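Local coordinates for protein kcn28 (Kitasatospora, PDB 6J31) that belongs to the GT-B fold class, with two Rossmann-like domains facing each other across a cleft, at residues I125-W131 with R184-V189. Residues are numbered along the deposited sequence; the frame is centred on the assembly and turned at random.
Sequences IQISPTW and RSLVLV
L186 lies alongside I127, both pointing the same way, and their CD1 methyls meet at 3.8 Å. They sit on neighbouring parallel strands, 125-128 and 185-187, in the Rossmann-like sheet of the N-terminal half of a GT-B fold; the 52 residues that link the strands are largely helical. I125 shares that face, its CG2 reaching L186 CG at 3.9 Å. Helix 382-391 packs on L186 through A386, L389 and I390, and I390 also touches I125. Further along, I127 CG2 abuts L188 CD1.

The backbones are joined by four nearly straight N-H to O=C bonds: Q126 N to R184 O, L186 N to Q126 O, S128 N to L186 O and L188 N to S128 O. The last extends the ladder past the end of strand 185-187.

The other face is polar near Q126. Q126 CG lies anti to the backbone N (chi1 -179°), and the extended chain brings OE1 to S185, whose OG donates to it at 2.6 Å; the hydroxyl sits 17° off the plane of the amide carbonyl.

Beyond P129 the chain turns toward the cleft. V189 CG1 packs on T130 CA at 3.7 Å, while M305 of the C-terminal half touches both residues. T130 also borders the bound BG9 and hydrogen-bonds D326 through OG1. The turn is pinned from within by S128 OG, which donates to T130 O at 2.6 Å; V187 CG1 rests 3.6 Å from that same oxygen.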
loop_
_atom_site.group_PDB
_atom_site.type_symbol
_atom_site.label_atom_id
_atom_site.label_comp_id
_atom_site.label_asym_id
_atom_site.label_seq_id
_atom_site.Cartn_x
_atom_site.Cartn_y
_atom_site.Cartn_z
ATOM N N ILE A 125 -17.462 -0.356 -5.791
ATOM C CA ILE A 125 -16.711 -1.134 -4.807
ATOM C C ILE A 125 -15.358 -0.472 -4.601
ATOM O O ILE A 125 -14.598 -0.302 -5.561
ATOM C CB ILE A 125 -16.519 -2.598 -5.239
ATOM C CG1 ILE A 125 -17.859 -3.254 -5.558
ATOM C CG2 ILE A 125 -15.763 -3.372 -4.162
ATOM C CD1 ILE A 125 -17.720 -4.576 -6.256
ATOM N N GLN A 126 -15.043 -0.130 -3.358
ATOM C CA GLN A 126 -13.731 0.416 -3.050
ATOM C C GLN A 126 -12.690 -0.697 -3.010
ATOM O O GLN A 126 -12.957 -1.800 -2.523
ATOM C CB GLN A 126 -13.758 1.146 -1.710
ATOM C CG GLN A 126 -12.432 1.765 -1.311
ATOM C CD GLN A 126 -12.348 2.014 0.183
ATOM O OE1 GLN A 126 -12.301 1.072 0.975
ATOM N NE2 GLN A 126 -12.358 3.281 0.576
ATOM N N ILE A 127 -11.506 -0.407 -3.544
ATOM C CA ILE A 127 -10.353 -1.297 -3.469
ATOM C C ILE A 127 -9.323 -0.603 -2.586
ATOM O O ILE A 127 -8.685 0.366 -3.010
ATOM C CB ILE A 127 -9.775 -1.610 -4.857
ATOM C CG1 ILE A 127 -10.890 -2.011 -5.827
ATOM C CG2 ILE A 127 -8.735 -2.726 -4.768
ATOM C CD1 ILE A 127 -11.500 -3.373 -5.544
ATOM N N SER A 128 -9.165 -1.083 -1.351
ATOM C CA SER A 128 -8.276 -0.436 -0.390
ATOM C C SER A 128 -6.936 -1.148 -0.353
ATOM O O SER A 128 -6.891 -2.343 -0.022
ATOM C CB SER A 128 -8.901 -0.429 0.999
ATOM O OG SER A 128 -7.981 0.091 1.943
ATOM N N PRO A 129 -5.825 -0.469 -0.662
ATOM C CA PRO A 129 -4.518 -1.143 -0.648
ATOM C C PRO A 129 -3.910 -1.313 0.732
ATOM O O PRO A 129 -2.903 -2.024 0.862
ATOM C CB PRO A 129 -3.653 -0.213 -1.506
ATOM C CG PRO A 129 -4.225 1.140 -1.239
ATOM C CD PRO A 129 -5.720 0.927 -1.124
ATOM N N THR A 130 -4.481 -0.704 1.764
ATOM C CA THR A 130 -3.978 -0.846 3.122
ATOM C C THR A 130 -5.183 -0.919 4.053
ATOM O O THR A 130 -6.334 -0.973 3.609
ATOM C CB THR A 130 -3.013 0.294 3.479
ATOM O OG1 THR A 130 -2.385 0.009 4.734
ATOM C CG2 THR A 130 -3.755 1.618 3.583
ATOM N N TRP A 131 -4.925 -0.930 5.355
ATOM C CA TRP A 131 -6.017 -1.062 6.305
ATOM C C TRP A 131 -6.930 0.160 6.264
ATOM O O TRP A 131 -6.524 1.259 5.878
ATOM C CB TRP A 131 -5.485 -1.283 7.722
ATOM C CG TRP A 131 -4.369 -0.380 8.176
ATOM C CD1 TRP A 131 -3.029 -0.632 8.090
ATOM C CD2 TRP A 131 -4.492 0.898 8.823
ATOM N NE1 TRP A 131 -2.313 0.409 8.629
ATOM C CE2 TRP A 131 -3.185 1.361 9.086
ATOM C CE3 TRP A 131 -5.578 1.698 9.198
ATOM C CZ2 TRP A 131 -2.935 2.585 9.705
ATOM C CZ3 TRP A 131 -5.327 2.917 9.815
ATOM C CH2 TRP A 131 -4.016 3.346 10.061
ATOM N N ARG A 184 -19.283 -0.618 -0.513
ATOM C CA ARG A 184 -18.661 -1.930 -0.448
ATOM C C ARG A 184 -17.164 -1.728 -0.583
ATOM O O ARG A 184 -16.717 -0.838 -1.311
ATOM C CB ARG A 184 -19.174 -2.864 -1.554
ATOM C CG ARG A 184 -20.608 -3.309 -1.364
ATOM C CD ARG A 184 -21.192 -3.932 -2.625
ATOM N NE ARG A 184 -22.637 -4.116 -2.504
ATOM C CZ ARG A 184 -23.205 -5.080 -1.786
ATOM N NH1 ARG A 184 -22.450 -5.949 -1.123
ATOM N NH2 ARG A 184 -24.528 -5.177 -1.726
ATOM N N SER A 185 -16.386 -2.544 0.116
ATOM C CA SER A 185 -14.945 -2.359 0.074
ATOM C C SER A 185 -14.239 -3.700 0.121
ATOM O O SER A 185 -14.586 -4.567 0.927
ATOM C CB SER A 185 -14.473 -1.475 1.228
ATOM O OG SER A 185 -13.060 -1.418 1.265
ATOM N N LEU A 186 -13.248 -3.856 -0.748
ATOM C CA LEU A 186 -12.337 -4.991 -0.711
ATOM C C LEU A 186 -11.039 -4.483 -0.102
ATOM O O LEU A 186 -10.342 -3.663 -0.709
ATOM C CB LEU A 186 -12.111 -5.571 -2.106
ATOM C CG LEU A 186 -13.341 -6.142 -2.813
ATOM C CD1 LEU A 186 -12.968 -6.660 -4.187
ATOM C CD2 LEU A 186 -13.976 -7.237 -1.978
ATOM N N VAL A 187 -10.738 -4.936 1.110
ATOM C CA VAL A 187 -9.549 -4.500 1.831
ATOM C C VAL A 187 -8.453 -5.514 1.533
ATOM O O VAL A 187 -8.530 -6.670 1.956
ATOM C CB VAL A 187 -9.814 -4.379 3.336
ATOM C CG1 VAL A 187 -8.651 -3.690 4.033
ATOM C CG2 VAL A 187 -11.112 -3.628 3.586
ATOM N N LEU A 188 -7.418 -5.077 0.826
ATOM C CA LEU A 188 -6.400 -5.985 0.308
ATOM C C LEU A 188 -5.324 -6.283 1.343
ATOM O O LEU A 188 -4.136 -6.334 1.020
ATOM C CB LEU A 188 -5.798 -5.373 -0.951
ATOM C CG LEU A 188 -6.748 -5.311 -2.155
ATOM C CD1 LEU A 188 -5.994 -5.180 -3.476
ATOM C CD2 LEU A 188 -7.696 -6.507 -2.177
ATOM N N VAL A 189 -5.714 -6.451 2.603
ATOM C CA VAL A 189 -4.803 -6.856 3.673
ATOM C C VAL A 189 -5.489 -7.942 4.489
ATOM O O VAL A 189 -6.725 -8.046 4.493
ATOM C CB VAL A 189 -4.400 -5.660 4.573
ATOM C CG1 VAL A 189 -3.921 -4.475 3.746
ATOM C CG2 VAL A 189 -5.555 -5.241 5.456
#